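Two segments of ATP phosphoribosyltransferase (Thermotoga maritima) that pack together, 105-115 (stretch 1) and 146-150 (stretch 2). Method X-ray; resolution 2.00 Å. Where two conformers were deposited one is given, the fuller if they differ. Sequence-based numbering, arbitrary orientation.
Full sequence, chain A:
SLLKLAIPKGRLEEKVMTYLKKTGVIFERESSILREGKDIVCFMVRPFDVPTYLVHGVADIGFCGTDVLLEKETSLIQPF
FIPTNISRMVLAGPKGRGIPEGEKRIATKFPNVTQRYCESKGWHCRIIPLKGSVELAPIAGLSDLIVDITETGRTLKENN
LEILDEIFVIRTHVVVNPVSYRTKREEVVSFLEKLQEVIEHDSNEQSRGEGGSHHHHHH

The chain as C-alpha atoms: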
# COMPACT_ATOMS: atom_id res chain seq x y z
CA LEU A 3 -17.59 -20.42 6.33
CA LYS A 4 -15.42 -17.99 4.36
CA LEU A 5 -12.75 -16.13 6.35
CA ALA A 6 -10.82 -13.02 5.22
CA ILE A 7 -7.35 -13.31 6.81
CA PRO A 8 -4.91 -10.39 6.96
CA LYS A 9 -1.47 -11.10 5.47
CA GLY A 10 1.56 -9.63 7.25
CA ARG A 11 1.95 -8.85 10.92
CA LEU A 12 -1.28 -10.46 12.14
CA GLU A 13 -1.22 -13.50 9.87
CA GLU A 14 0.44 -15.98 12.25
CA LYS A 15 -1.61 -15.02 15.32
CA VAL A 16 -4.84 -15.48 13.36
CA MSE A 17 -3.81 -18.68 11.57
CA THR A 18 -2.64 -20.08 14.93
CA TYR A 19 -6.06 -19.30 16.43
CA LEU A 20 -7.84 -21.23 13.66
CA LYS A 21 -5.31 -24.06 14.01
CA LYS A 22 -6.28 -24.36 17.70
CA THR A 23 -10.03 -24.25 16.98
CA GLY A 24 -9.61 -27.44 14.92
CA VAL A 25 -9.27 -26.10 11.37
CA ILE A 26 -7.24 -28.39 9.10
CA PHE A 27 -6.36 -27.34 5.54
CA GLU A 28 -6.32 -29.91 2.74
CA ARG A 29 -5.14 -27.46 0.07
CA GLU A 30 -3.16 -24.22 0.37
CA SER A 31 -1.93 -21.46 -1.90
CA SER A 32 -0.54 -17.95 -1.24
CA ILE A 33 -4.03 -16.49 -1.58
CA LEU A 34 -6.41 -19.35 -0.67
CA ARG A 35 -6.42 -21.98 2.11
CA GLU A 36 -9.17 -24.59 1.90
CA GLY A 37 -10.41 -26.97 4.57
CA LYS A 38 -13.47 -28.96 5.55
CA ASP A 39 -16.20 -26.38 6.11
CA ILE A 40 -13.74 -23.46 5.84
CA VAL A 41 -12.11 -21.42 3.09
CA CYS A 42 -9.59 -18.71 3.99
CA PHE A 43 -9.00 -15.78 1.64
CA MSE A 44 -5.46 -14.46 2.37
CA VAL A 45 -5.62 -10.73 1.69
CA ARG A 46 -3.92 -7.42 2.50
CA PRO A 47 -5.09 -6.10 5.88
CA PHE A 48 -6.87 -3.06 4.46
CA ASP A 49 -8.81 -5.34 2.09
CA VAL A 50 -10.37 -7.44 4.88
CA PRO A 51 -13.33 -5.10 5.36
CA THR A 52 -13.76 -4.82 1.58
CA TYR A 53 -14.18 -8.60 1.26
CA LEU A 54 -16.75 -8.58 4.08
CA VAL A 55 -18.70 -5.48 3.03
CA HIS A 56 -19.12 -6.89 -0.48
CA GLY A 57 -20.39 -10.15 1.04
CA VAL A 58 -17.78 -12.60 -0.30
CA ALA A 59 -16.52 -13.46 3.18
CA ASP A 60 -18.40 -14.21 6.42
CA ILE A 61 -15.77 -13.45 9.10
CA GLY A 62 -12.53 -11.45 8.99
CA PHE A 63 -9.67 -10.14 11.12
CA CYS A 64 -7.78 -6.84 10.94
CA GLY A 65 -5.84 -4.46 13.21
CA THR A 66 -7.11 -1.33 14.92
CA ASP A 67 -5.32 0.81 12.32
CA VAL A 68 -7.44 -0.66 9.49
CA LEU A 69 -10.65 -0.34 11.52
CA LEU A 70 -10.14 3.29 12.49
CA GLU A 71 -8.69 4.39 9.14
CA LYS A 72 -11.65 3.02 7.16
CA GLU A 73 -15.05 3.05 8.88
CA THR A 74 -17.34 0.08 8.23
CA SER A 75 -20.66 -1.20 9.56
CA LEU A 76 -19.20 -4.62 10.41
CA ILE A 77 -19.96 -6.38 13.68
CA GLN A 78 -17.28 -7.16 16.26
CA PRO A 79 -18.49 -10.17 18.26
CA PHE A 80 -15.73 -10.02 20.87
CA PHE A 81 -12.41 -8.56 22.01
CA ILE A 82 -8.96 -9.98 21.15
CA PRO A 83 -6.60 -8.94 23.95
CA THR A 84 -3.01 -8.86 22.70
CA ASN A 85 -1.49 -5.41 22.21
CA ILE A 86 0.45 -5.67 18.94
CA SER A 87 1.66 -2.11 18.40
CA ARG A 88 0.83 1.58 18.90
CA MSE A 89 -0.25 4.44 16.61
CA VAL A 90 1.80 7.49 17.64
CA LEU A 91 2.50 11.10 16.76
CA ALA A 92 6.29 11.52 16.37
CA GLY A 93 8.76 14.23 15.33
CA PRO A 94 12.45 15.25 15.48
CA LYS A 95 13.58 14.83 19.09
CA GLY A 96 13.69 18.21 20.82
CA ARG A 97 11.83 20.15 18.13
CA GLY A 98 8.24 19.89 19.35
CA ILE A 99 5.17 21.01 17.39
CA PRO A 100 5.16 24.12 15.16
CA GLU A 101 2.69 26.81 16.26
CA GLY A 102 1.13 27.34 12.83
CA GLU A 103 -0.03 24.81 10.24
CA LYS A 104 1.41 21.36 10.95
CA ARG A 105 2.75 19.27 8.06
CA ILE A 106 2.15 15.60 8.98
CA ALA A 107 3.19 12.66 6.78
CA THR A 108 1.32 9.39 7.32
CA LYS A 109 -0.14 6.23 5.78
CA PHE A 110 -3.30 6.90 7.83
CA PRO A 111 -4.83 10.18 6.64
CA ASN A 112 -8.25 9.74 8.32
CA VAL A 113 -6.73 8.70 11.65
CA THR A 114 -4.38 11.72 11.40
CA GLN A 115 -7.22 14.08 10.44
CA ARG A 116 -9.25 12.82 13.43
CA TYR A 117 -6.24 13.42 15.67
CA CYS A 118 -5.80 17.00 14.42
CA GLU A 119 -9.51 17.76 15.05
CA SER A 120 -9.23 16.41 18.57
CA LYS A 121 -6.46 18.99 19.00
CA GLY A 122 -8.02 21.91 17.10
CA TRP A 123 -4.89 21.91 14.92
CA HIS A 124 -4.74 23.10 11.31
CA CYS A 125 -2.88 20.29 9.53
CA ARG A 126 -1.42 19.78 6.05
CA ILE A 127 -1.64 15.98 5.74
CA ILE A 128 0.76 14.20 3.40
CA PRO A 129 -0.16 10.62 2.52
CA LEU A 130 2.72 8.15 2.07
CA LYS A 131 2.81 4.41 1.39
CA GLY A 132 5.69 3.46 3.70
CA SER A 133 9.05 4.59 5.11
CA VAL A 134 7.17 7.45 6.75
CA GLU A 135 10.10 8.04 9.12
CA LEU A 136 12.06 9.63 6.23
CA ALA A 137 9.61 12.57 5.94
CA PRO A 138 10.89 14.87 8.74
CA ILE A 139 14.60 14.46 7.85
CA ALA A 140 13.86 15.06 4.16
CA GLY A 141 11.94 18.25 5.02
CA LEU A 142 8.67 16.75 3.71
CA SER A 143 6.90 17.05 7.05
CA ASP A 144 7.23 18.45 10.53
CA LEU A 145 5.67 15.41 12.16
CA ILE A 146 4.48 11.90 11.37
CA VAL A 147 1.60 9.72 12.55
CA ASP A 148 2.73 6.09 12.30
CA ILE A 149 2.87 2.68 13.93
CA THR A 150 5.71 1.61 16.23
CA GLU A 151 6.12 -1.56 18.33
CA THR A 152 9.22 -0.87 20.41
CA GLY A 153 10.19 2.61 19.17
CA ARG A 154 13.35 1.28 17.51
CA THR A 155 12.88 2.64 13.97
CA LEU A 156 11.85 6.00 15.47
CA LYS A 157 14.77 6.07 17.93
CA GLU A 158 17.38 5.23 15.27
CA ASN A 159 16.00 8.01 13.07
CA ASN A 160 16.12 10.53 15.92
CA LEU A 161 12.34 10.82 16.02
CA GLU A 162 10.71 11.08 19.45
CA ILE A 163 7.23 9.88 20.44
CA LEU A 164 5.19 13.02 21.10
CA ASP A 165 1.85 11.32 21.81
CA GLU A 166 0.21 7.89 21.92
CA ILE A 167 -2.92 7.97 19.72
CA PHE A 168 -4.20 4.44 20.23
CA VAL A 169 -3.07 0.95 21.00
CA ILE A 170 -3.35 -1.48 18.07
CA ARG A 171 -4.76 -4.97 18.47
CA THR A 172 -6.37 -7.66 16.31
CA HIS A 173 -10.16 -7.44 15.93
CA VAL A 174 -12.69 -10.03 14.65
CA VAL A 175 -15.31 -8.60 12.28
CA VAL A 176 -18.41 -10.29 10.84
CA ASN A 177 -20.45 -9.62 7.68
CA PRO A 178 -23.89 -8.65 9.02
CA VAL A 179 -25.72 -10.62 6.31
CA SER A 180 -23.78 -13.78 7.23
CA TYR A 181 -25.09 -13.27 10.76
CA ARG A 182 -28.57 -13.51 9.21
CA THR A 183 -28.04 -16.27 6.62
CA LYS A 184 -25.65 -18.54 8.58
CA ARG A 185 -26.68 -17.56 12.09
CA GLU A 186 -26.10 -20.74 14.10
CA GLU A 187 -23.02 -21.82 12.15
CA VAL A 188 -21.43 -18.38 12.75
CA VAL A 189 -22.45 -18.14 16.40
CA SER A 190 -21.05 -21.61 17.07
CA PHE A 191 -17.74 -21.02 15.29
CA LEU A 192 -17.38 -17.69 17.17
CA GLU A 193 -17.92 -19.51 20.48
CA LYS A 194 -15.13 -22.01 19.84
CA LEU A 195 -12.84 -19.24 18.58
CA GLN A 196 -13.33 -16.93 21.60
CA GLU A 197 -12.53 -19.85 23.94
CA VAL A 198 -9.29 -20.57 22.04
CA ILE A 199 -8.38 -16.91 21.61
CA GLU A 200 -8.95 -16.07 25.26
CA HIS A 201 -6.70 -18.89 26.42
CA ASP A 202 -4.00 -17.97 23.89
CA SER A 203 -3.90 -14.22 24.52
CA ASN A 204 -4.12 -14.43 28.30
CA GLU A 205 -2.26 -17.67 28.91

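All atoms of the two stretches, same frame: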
# COMPACT_ATOMS: atom_id res chain seq x y z
N ARG A 105 2.63 20.20 9.19
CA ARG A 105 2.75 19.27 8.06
C ARG A 105 2.99 17.86 8.65
O ARG A 105 3.90 17.69 9.45
CB ARG A 105 3.94 19.67 7.17
CG ARG A 105 3.80 21.04 6.51
CD ARG A 105 5.02 21.32 5.61
NE ARG A 105 6.27 21.02 6.29
CZ ARG A 105 7.42 20.68 5.72
NH1 ARG A 105 8.48 20.42 6.47
NH2 ARG A 105 7.54 20.63 4.40
N ILE A 106 2.05 16.95 8.42
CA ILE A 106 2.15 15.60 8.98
C ILE A 106 2.10 14.57 7.83
O ILE A 106 1.08 14.54 7.15
CB ILE A 106 0.99 15.28 9.94
CG1 ILE A 106 0.76 16.45 10.92
CG2 ILE A 106 1.22 13.98 10.66
CD1 ILE A 106 -0.39 16.24 11.89
N ALA A 107 3.14 13.77 7.74
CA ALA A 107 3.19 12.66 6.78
C ALA A 107 2.62 11.42 7.45
O ALA A 107 2.84 11.23 8.65
CB ALA A 107 4.65 12.33 6.42
N THR A 108 1.90 10.59 6.68
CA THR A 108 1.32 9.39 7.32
C THR A 108 0.76 8.46 6.25
O THR A 108 0.44 8.92 5.15
CB THR A 108 0.16 9.84 8.25
OG1 THR A 108 -0.45 8.72 8.88
CG2 THR A 108 -0.91 10.57 7.43
N LYS A 109 0.59 7.20 6.59
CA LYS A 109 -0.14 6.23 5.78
C LYS A 109 -1.62 6.22 6.19
O LYS A 109 -2.45 5.52 5.58
CB LYS A 109 0.37 4.80 6.00
CG LYS A 109 1.85 4.63 5.73
CD LYS A 109 2.20 3.16 5.52
CE LYS A 109 2.43 2.46 6.82
NZ LYS A 109 3.10 1.14 6.66
N PHE A 110 -1.91 6.88 7.31
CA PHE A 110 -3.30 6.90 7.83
C PHE A 110 -3.88 8.30 7.87
O PHE A 110 -3.98 8.93 8.92
CB PHE A 110 -3.27 6.30 9.26
CG PHE A 110 -2.43 5.01 9.28
CD1 PHE A 110 -1.13 5.05 9.70
CD2 PHE A 110 -2.99 3.80 8.89
CE1 PHE A 110 -0.36 3.89 9.76
CE2 PHE A 110 -2.25 2.63 8.95
CZ PHE A 110 -0.92 2.68 9.33
N PRO A 111 -4.30 8.84 6.71
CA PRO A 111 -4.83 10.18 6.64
C PRO A 111 -6.10 10.40 7.41
O PRO A 111 -6.21 11.50 8.01
CB PRO A 111 -4.96 10.47 5.14
CG PRO A 111 -5.02 9.12 4.50
CD PRO A 111 -4.24 8.20 5.39
N ASN A 112 -7.04 9.48 7.55
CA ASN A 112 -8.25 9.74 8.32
C ASN A 112 -7.96 9.75 9.81
O ASN A 112 -8.46 10.58 10.56
CB ASN A 112 -9.37 8.74 7.99
CG ASN A 112 -9.80 8.85 6.54
OD1 ASN A 112 -9.79 9.93 5.97
ND2 ASN A 112 -10.12 7.71 5.92
N VAL A 113 -7.19 8.72 10.26
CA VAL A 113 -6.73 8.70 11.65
C VAL A 113 -6.03 10.03 11.99
O VAL A 113 -6.30 10.63 13.02
CB VAL A 113 -5.72 7.55 11.84
CG1 VAL A 113 -4.83 7.78 13.04
CG2 VAL A 113 -6.52 6.24 11.98
N THR A 114 -5.12 10.48 11.13
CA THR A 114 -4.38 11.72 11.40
C THR A 114 -5.33 12.91 11.40
O THR A 114 -5.29 13.75 12.32
CB THR A 114 -3.20 12.00 10.48
OG1 THR A 114 -2.74 13.38 10.70
CG2 THR A 114 -3.54 11.93 9.01
N GLN A 115 -6.26 12.96 10.45
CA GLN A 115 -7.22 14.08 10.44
C GLN A 115 -8.04 14.08 11.72
O GLN A 115 -8.25 15.14 12.32
CB GLN A 115 -8.12 13.99 9.21
CG GLN A 115 -9.35 14.92 9.26
CD GLN A 115 -8.94 16.37 9.10
OE1 GLN A 115 -7.85 16.65 8.58
NE2 GLN A 115 -9.78 17.30 9.52
N ILE A 146 5.10 13.06 12.01
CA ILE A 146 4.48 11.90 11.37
C ILE A 146 3.45 11.28 12.32
O ILE A 146 3.51 11.55 13.52
CB ILE A 146 5.46 10.80 10.97
CG1 ILE A 146 6.11 10.22 12.22
CG2 ILE A 146 6.48 11.33 9.94
CD1 ILE A 146 7.07 9.07 12.01
N VAL A 147 2.52 10.55 11.74
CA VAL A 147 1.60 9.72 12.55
C VAL A 147 1.82 8.30 12.01
O VAL A 147 1.61 8.09 10.81
CB VAL A 147 0.14 10.13 12.45
CG1 VAL A 147 -0.78 9.03 12.97
CG2 VAL A 147 -0.14 11.44 13.18
N ASP A 148 2.38 7.42 12.82
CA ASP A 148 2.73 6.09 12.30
C ASP A 148 2.72 5.05 13.40
O ASP A 148 2.64 5.36 14.59
CB ASP A 148 4.11 6.13 11.63
CG ASP A 148 4.36 5.02 10.64
OD1 ASP A 148 3.41 4.26 10.31
OD2 ASP A 148 5.51 4.87 10.17
N ILE A 149 2.86 3.80 13.00
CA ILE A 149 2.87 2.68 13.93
C ILE A 149 4.33 2.40 14.35
O ILE A 149 5.23 2.48 13.53
CB ILE A 149 2.35 1.39 13.27
CG1 ILE A 149 0.88 1.53 12.81
CG2 ILE A 149 2.50 0.17 14.17
CD1 ILE A 149 0.48 0.25 12.02
N THR A 150 4.48 2.03 15.60
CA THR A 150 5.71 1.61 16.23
C THR A 150 5.39 0.46 17.19
O THR A 150 4.28 0.38 17.71
CB THR A 150 6.35 2.76 17.04
OG1 THR A 150 7.61 2.33 17.57
CG2 THR A 150 5.47 3.16 18.22
O HOH W 1 2.14 6.32 8.68

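How do the two strands join? They run parallel, with 23° between their N-to-C directions, and pair where Ala107 lies beside Ile146, their CA atoms 4.8 Å apart. The backbone link is a single hydrogen bond, from Val147 N to Ala107 O, 3.2 Å long and fairly straight, with an angle of 157° at the hydrogen. The same carbonyl oxygen also receives a CA-H...O contact: Ile146 CA lies 3.2 Å from Ala107 O. One oxygen thus faces two consecutive residues of the neighbouring strand. On the sheet face that carries Ala107 and Ile146, Ala107 CB meets Ile146 CG2 at 4.1 Å, while the end of the isoleucine side chain leads away from stretch 1.

What satisfies Val147 O, once the strand pairing has used Val147 N? As stretch 1 leaves its strand, a side chain and a water take over. Thr108 OG1 donates to Val147 O at 2.9 Å, and the same hydroxyl oxygen accepts from Phe110 N at 2.8 Å, so it works in both directions: it gives its proton across the contact and receives one from the turn that leads into the helix. Threonine suits this place because its short side chain, with chi1 at 179° (t), brings a hydroxyl within reach of both partners. Water 1 makes the second link, donating to Val147 O at 2.8 Å from its own oxygen and accepting from Lys109 N at 2.7 Å. Lys109 N is 4.4 Å from Val147 O, so the water spans a gap that a direct bond does not.

Where does Asp148 fit in? Its CB points sideways, but the carboxylate comes nearer to stretch 1. The water donates weakly to Asp148 OD1 at 2.9 Å, and the same oxygen accepts a weak hydrogen bond from Ile149 N, 2.8 Å away. Aspartate therefore serves as an acceptor for the water and for its own strand's next amide. Its OD1 also sits at the edge of the Phe110 ring, 3.8 Å from Phe110 CE1, where the ring's C-H groups carry slight positive charge. Lys109 CE approaches Asp148 OD1 to 4.0 Å, but this is proximity rather than a bond.

What fills the space around these polar links? Val147 is the centre of the packing, with 105 Å² of it covered by stretch 1, out of 400 Å² buried on both sides together. Its CG2 touches Ile106 CG2 at 3.8 Å, and its CG1 lies 4.2 Å from Val113 CG1 on the helix; a branched, apolar residue can meet strand and helix at once. Phe110, at the helix N-cap position, points its CB toward stretch 2, and its CZ reaches Ile149 CD1 at 3.9 Å. Thr114 is less well served: its OG1 lies 4.1 Å from Val147 CG2, and this buried hydroxyl has no hydrogen-bonding partner in the model.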